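Local coordinates for neuraminidase (Influenza A virus, PDB 4GEZ), which is a bat-virus neuraminidase-like coat protein that may remove terminal sialic acid from glycoconjugates, although its putative active site has diverged, at residues Glu99-Gly104 and Met131-Glu136; Trp345-Asp350 and Gln359-Phe364. All coordinates share one frame; numbering follows the deposited sequence.

Contact 1 (Glu99-Gly104 and Met131-Glu136); sequences EMILPG and MIKYGE
Leu102 and Lys133 meet through their hydrocarbon parts: CD1 of Leu102 lies 3.9 Å from CB of Lys133, and CG of Leu102 sits 4.1 Å from CD of Lys133, the two side chains crossing at a slant. Lys133 runs almost fully extended, every torsion from chi1 (-157°) onward near trans, which carries its ammonium past the leucine to the backbone beyond. There NZ reaches O of Ile101 at 3.4 Å, a weak hydrogen bond. Met131, two residues earlier on the same side of its strand, touches the same methyl of Leu102, with its CB 4.2 Å from CD1 of Leu102. Its chain then bends at the sulfur (chi3 -82°) and brings CE to 4.3 Å from CG of Pro103. The contact is thus side-chain packing between two separate propeller sheets, the strand axes 9.2 Å apart. Ile101 and Leu102 form a classic beta bulge opposite Leu84, on strand 83-88. Strand 99-103 is an outermost strand of its sheet, while 129-134 lies inside the next, between 116-122 and 137-143; Val120 of strand 116-122 also packs on Leu102, and Thr29 of a second subunit touches that leucine too.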
loop_
_atom_site.group_PDB
_atom_site.type_symbol
_atom_site.label_atom_id
_atom_site.label_comp_id
_atom_site.label_asym_id
_atom_site.label_seq_id
_atom_site.Cartn_x
_atom_site.Cartn_y
_atom_site.Cartn_z
ATOM N N GLU A 99 -5.084 9.773 -2.522
ATOM C CA GLU A 99 -6.467 9.450 -2.852
ATOM C C GLU A 99 -7.185 10.690 -3.376
ATOM O O GLU A 99 -7.103 11.764 -2.772
ATOM C CB GLU A 99 -7.192 8.902 -1.612
ATOM C CG GLU A 99 -6.374 7.899 -0.795
ATOM C CD GLU A 99 -7.143 7.308 0.377
ATOM O OE1 GLU A 99 -6.662 6.309 0.959
ATOM O OE2 GLU A 99 -8.217 7.844 0.723
ATOM N N MET A 100 -7.887 10.548 -4.497
ATOM C CA MET A 100 -8.636 11.667 -5.055
ATOM C C MET A 100 -9.832 11.966 -4.157
ATOM O O MET A 100 -10.478 11.048 -3.651
ATOM C CB MET A 100 -9.122 11.342 -6.469
ATOM C CG MET A 100 -9.631 12.537 -7.259
ATOM S SD MET A 100 -10.568 12.033 -8.716
ATOM C CE MET A 100 -9.605 10.639 -9.304
ATOM N N ILE A 101 -10.118 13.249 -3.952
ATOM C CA ILE A 101 -11.284 13.661 -3.175
ATOM C C ILE A 101 -12.310 14.307 -4.103
ATOM O O ILE A 101 -13.387 13.757 -4.323
ATOM C CB ILE A 101 -10.899 14.643 -2.045
ATOM C CG1 ILE A 101 -9.815 14.026 -1.154
ATOM C CG2 ILE A 101 -12.114 14.987 -1.206
ATOM C CD1 ILE A 101 -9.326 14.929 -0.032
ATOM N N LEU A 102 -11.957 15.459 -4.665
ATOM C CA LEU A 102 -12.819 16.160 -5.606
ATOM C C LEU A 102 -11.946 16.968 -6.571
ATOM O O LEU A 102 -10.830 17.356 -6.225
ATOM C CB LEU A 102 -13.774 17.106 -4.856
ATOM C CG LEU A 102 -14.980 16.521 -4.101
ATOM C CD1 LEU A 102 -15.792 17.589 -3.359
ATOM C CD2 LEU A 102 -15.875 15.735 -5.041
ATOM N N PRO A 103 -12.450 17.224 -7.790
ATOM C CA PRO A 103 -11.788 18.190 -8.676
ATOM C C PRO A 103 -11.887 19.580 -8.053
ATOM O O PRO A 103 -12.909 19.882 -7.440
ATOM C CB PRO A 103 -12.626 18.124 -9.959
ATOM C CG PRO A 103 -13.954 17.572 -9.531
ATOM C CD PRO A 103 -13.650 16.631 -8.408
ATOM N N GLY A 104 -10.855 20.409 -8.192
ATOM C CA GLY A 104 -10.845 21.701 -7.527
ATOM C C GLY A 104 -9.634 22.568 -7.821
ATOM O O GLY A 104 -8.581 22.069 -8.224
ATOM N N MET A 131 -18.308 23.088 -3.952
ATOM C CA MET A 131 -18.935 21.837 -3.556
ATOM C C MET A 131 -18.546 21.541 -2.117
ATOM O O MET A 131 -17.399 21.756 -1.725
ATOM C CB MET A 131 -18.478 20.682 -4.455
ATOM C CG MET A 131 -19.116 20.639 -5.832
ATOM S SD MET A 131 -18.679 19.117 -6.700
ATOM C CE MET A 131 -17.071 19.553 -7.353
ATOM N N ILE A 132 -19.494 21.035 -1.334
ATOM C CA ILE A 132 -19.202 20.625 0.032
ATOM C C ILE A 132 -19.460 19.126 0.140
ATOM O O ILE A 132 -20.532 18.638 -0.223
ATOM C CB ILE A 132 -20.059 21.377 1.068
ATOM C CG1 ILE A 132 -19.946 22.891 0.871
ATOM C CG2 ILE A 132 -19.638 21.001 2.481
ATOM C CD1 ILE A 132 -20.781 23.700 1.842
ATOM N N LYS A 133 -18.467 18.399 0.634
ATOM C CA LYS A 133 -18.565 16.955 0.766
ATOM C C LYS A 133 -18.471 16.600 2.240
ATOM O O LYS A 133 -17.637 17.147 2.963
ATOM C CB LYS A 133 -17.438 16.281 -0.019
ATOM C CG LYS A 133 -17.719 14.843 -0.423
ATOM C CD LYS A 133 -16.501 14.221 -1.088
ATOM C CE LYS A 133 -16.801 12.811 -1.570
ATOM N NZ LYS A 133 -15.661 12.202 -2.319
ATOM N N TYR A 134 -19.315 15.676 2.682
ATOM C CA TYR A 134 -19.296 15.245 4.070
ATOM C C TYR A 134 -19.275 13.722 4.086
ATOM O O TYR A 134 -20.292 13.066 3.861
ATOM C CB TYR A 134 -20.516 15.794 4.817
ATOM C CG TYR A 134 -20.480 15.593 6.316
ATOM C CD1 TYR A 134 -19.621 16.341 7.116
ATOM C CD2 TYR A 134 -21.319 14.678 6.934
ATOM C CE1 TYR A 134 -19.587 16.167 8.488
ATOM C CE2 TYR A 134 -21.299 14.502 8.307
ATOM C CZ TYR A 134 -20.428 15.245 9.077
ATOM O OH TYR A 134 -20.398 15.067 10.443
ATOM N N GLY A 135 -18.095 13.173 4.345
ATOM C CA GLY A 135 -17.877 11.738 4.332
ATOM C C GLY A 135 -18.366 10.986 3.107
ATOM O O GLY A 135 -19.416 10.345 3.146
ATOM N N GLU A 136 -17.619 11.110 2.011
ATOM C CA GLU A 136 -17.798 10.291 0.805
ATOM C C GLU A 136 -18.961 10.699 -0.112
ATOM O O GLU A 136 -19.027 10.258 -1.262
ATOM C CB GLU A 136 -17.884 8.796 1.147
ATOM C CG GLU A 136 -16.676 8.244 1.902
ATOM C CD GLU A 136 -15.346 8.646 1.291
ATOM O OE1 GLU A 136 -15.192 8.569 0.054
ATOM O OE2 GLU A 136 -14.448 9.048 2.060
#

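Contact 2 (Trp345-Asp350 and Gln359-Phe364); sequences WLEIED and QELSTF
The carbonyl oxygen of Leu346 is gripped twice by one residue: Ser362 OG donates to it at 2.7 Å and Ser362 N at 2.8 Å, the two donors arriving from opposite faces of the carbonyl plane. The serine can do this because its chi1 of 68° sets OG between its own backbone N and carbonyl carbon. Around this point strands 343-349 and 359-367 form an antiparallel beta hairpin, the middle pair of a four-stranded propeller sheet. Within 345-350 and 359-364 the hydrogen-bonded pairs are Leu346 with Ser362 and Ile348 with Glu360; the straightest bond, Ile348 N to Glu360 O, has an angle of 174° at the hydrogen and lies in the carbonyl plane. Ile348 and Glu360 run side by side on the face they share with Ser362, while the Glu360 carboxylate also takes a hydrogen bond from Gly32 N through OE2. On the other face stand Trp345, Glu347 and Leu361. Glu347 extends to a salt bridge with Arg325 of the adjoining strand 322-329, and Ala49 and Val51 of strand 44-53 pack against Leu361. Trp345 leans its six-membered ring obliquely to that leucine, CE3 lying 3.8 Å from CD1 of Leu361.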
loop_
_atom_site.group_PDB
_atom_site.type_symbol
_atom_site.label_atom_id
_atom_site.label_comp_id
_atom_site.label_asym_id
_atom_site.label_seq_id
_atom_site.Cartn_x
_atom_site.Cartn_y
_atom_site.Cartn_z
ATOM N N TRP A 345 2.232 24.819 9.251
ATOM C CA TRP A 345 2.892 24.159 8.131
ATOM C C TRP A 345 3.634 25.212 7.331
ATOM O O TRP A 345 3.284 26.394 7.389
ATOM C CB TRP A 345 1.887 23.409 7.255
ATOM C CG TRP A 345 0.682 24.208 6.895
ATOM C CD1 TRP A 345 -0.526 24.198 7.532
ATOM C CD2 TRP A 345 0.550 25.116 5.795
ATOM N NE1 TRP A 345 -1.396 25.057 6.905
ATOM C CE2 TRP A 345 -0.761 25.632 5.834
ATOM C CE3 TRP A 345 1.412 25.548 4.784
ATOM C CZ2 TRP A 345 -1.228 26.554 4.898
ATOM C CZ3 TRP A 345 0.948 26.464 3.857
ATOM C CH2 TRP A 345 -0.357 26.957 3.919
ATOM N N LEU A 346 4.636 24.791 6.562
ATOM C CA LEU A 346 5.478 25.753 5.859
ATOM C C LEU A 346 6.040 25.125 4.588
ATOM O O LEU A 346 6.714 24.095 4.647
ATOM C CB LEU A 346 6.624 26.186 6.785
ATOM C CG LEU A 346 7.758 27.095 6.305
ATOM C CD1 LEU A 346 7.235 28.507 6.186
ATOM C CD2 LEU A 346 8.968 27.032 7.228
ATOM N N GLU A 347 5.808 25.768 3.447
ATOM C CA GLU A 347 6.365 25.293 2.184
ATOM C C GLU A 347 7.857 25.588 2.126
ATOM O O GLU A 347 8.268 26.741 2.242
ATOM C CB GLU A 347 5.693 25.976 0.988
ATOM C CG GLU A 347 4.259 25.559 0.684
ATOM C CD GLU A 347 3.689 26.322 -0.503
ATOM O OE1 GLU A 347 2.611 25.937 -1.003
ATOM O OE2 GLU A 347 4.314 27.319 -0.925
ATOM N N ILE A 348 8.668 24.550 1.938
ATOM C CA ILE A 348 10.095 24.753 1.727
ATOM C C ILE A 348 10.534 24.061 0.448
ATOM O O ILE A 348 10.213 22.888 0.220
ATOM C CB ILE A 348 10.950 24.269 2.920
ATOM C CG1 ILE A 348 10.604 22.833 3.302
ATOM C CG2 ILE A 348 10.789 25.212 4.111
ATOM C CD1 ILE A 348 11.529 22.240 4.359
ATOM N N GLU A 349 11.275 24.789 -0.383
ATOM C CA GLU A 349 11.687 24.275 -1.682
ATOM C C GLU A 349 12.830 23.280 -1.570
ATOM O O GLU A 349 13.838 23.560 -0.918
ATOM C CB GLU A 349 12.102 25.420 -2.612
ATOM C CG GLU A 349 12.513 24.952 -4.006
ATOM C CD GLU A 349 12.759 26.094 -4.971
ATOM O OE1 GLU A 349 11.846 26.929 -5.150
ATOM O OE2 GLU A 349 13.863 26.151 -5.554
ATOM N N ASP A 350 12.652 22.115 -2.194
ATOM C CA ASP A 350 13.730 21.146 -2.350
ATOM C C ASP A 350 14.596 21.608 -3.513
ATOM O O ASP A 350 14.278 21.348 -4.675
ATOM C CB ASP A 350 13.159 19.758 -2.641
ATOM C CG ASP A 350 14.217 18.667 -2.619
ATOM O OD1 ASP A 350 15.425 18.979 -2.723
ATOM O OD2 ASP A 350 13.827 17.486 -2.518
ATOM N N GLN A 359 7.946 21.413 -3.564
ATOM C CA GLN A 359 7.784 22.204 -2.356
ATOM C C GLN A 359 7.481 21.207 -1.260
ATOM O O GLN A 359 6.399 20.627 -1.231
ATOM C CB GLN A 359 6.606 23.180 -2.478
ATOM C CG GLN A 359 6.641 24.134 -3.666
ATOM C CD GLN A 359 7.616 25.278 -3.465
ATOM O OE1 GLN A 359 8.810 25.062 -3.267
ATOM N NE2 GLN A 359 7.105 26.503 -3.490
ATOM N N GLU A 360 8.449 20.965 -0.387
ATOM C CA GLU A 360 8.189 20.106 0.755
ATOM C C GLU A 360 7.272 20.843 1.723
ATOM O O GLU A 360 7.459 22.039 1.987
ATOM C CB GLU A 360 9.489 19.696 1.448
ATOM C CG GLU A 360 9.285 18.668 2.553
ATOM C CD GLU A 360 10.490 18.520 3.452
ATOM O OE1 GLU A 360 11.610 18.882 3.032
ATOM O OE2 GLU A 360 10.310 18.042 4.589
ATOM N N LEU A 361 6.280 20.139 2.253
ATOM C CA LEU A 361 5.397 20.739 3.245
ATOM C C LEU A 361 5.919 20.414 4.641
ATOM O O LEU A 361 5.620 19.352 5.191
ATOM C CB LEU A 361 3.963 20.230 3.068
ATOM C CG LEU A 361 2.852 21.056 3.730
ATOM C CD1 LEU A 361 2.745 22.420 3.075
ATOM C CD2 LEU A 361 1.506 20.340 3.669
ATOM N N SER A 362 6.722 21.318 5.200
ATOM C CA SER A 362 7.277 21.124 6.535
ATOM C C SER A 362 6.245 21.513 7.591
ATOM O O SER A 362 5.334 22.295 7.319
ATOM C CB SER A 362 8.551 21.956 6.710
ATOM O OG SER A 362 8.252 23.337 6.730
ATOM N N THR A 363 6.382 20.952 8.792
ATOM C CA THR A 363 5.483 21.267 9.897
ATOM C C THR A 363 6.294 21.555 11.151
ATOM O O THR A 363 7.280 20.874 11.428
ATOM C CB THR A 363 4.468 20.122 10.195
ATOM O OG1 THR A 363 5.165 18.948 10.634
ATOM C CG2 THR A 363 3.644 19.784 8.966
ATOM N N PHE A 364 5.856 22.553 11.913
ATOM C CA PHE A 364 6.484 22.902 13.181
ATOM C C PHE A 364 5.402 22.987 14.259
ATOM O O PHE A 364 4.274 23.401 13.981
ATOM C CB PHE A 364 7.217 24.244 13.075
ATOM C CG PHE A 364 8.486 24.194 12.262
ATOM C CD1 PHE A 364 8.442 24.225 10.872
ATOM C CD2 PHE A 364 9.727 24.137 12.891
ATOM C CE1 PHE A 364 9.612 24.193 10.119
ATOM C CE2 PHE A 364 10.902 24.102 12.149
ATOM C CZ PHE A 364 10.844 24.129 10.759
#

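How the contacts relate
The two contacts belong to different sheets of the same beta-propeller. Contact 1 joins neighbouring sheets through side chains, whereas contact 2 is a backbone-bonded strand pair within one sheet. They follow each other along the chain and do not touch: their centres are 24 Å apart and their nearest atoms about 13 Å. Contact 1 lies farther out, about 19 Å from the chain centre against 12 Å for contact 2, and a second subunit reaches it, while no other chain touches contact 2. Strand 44-53, from the sheet that ends in 99-103, packs on contact 2. Met131 is about 8 Å, between side chains, from Asp140, a calcium ligand whose metal is not bound to this chain; contact 2 is removed from the calcium and glycan sites.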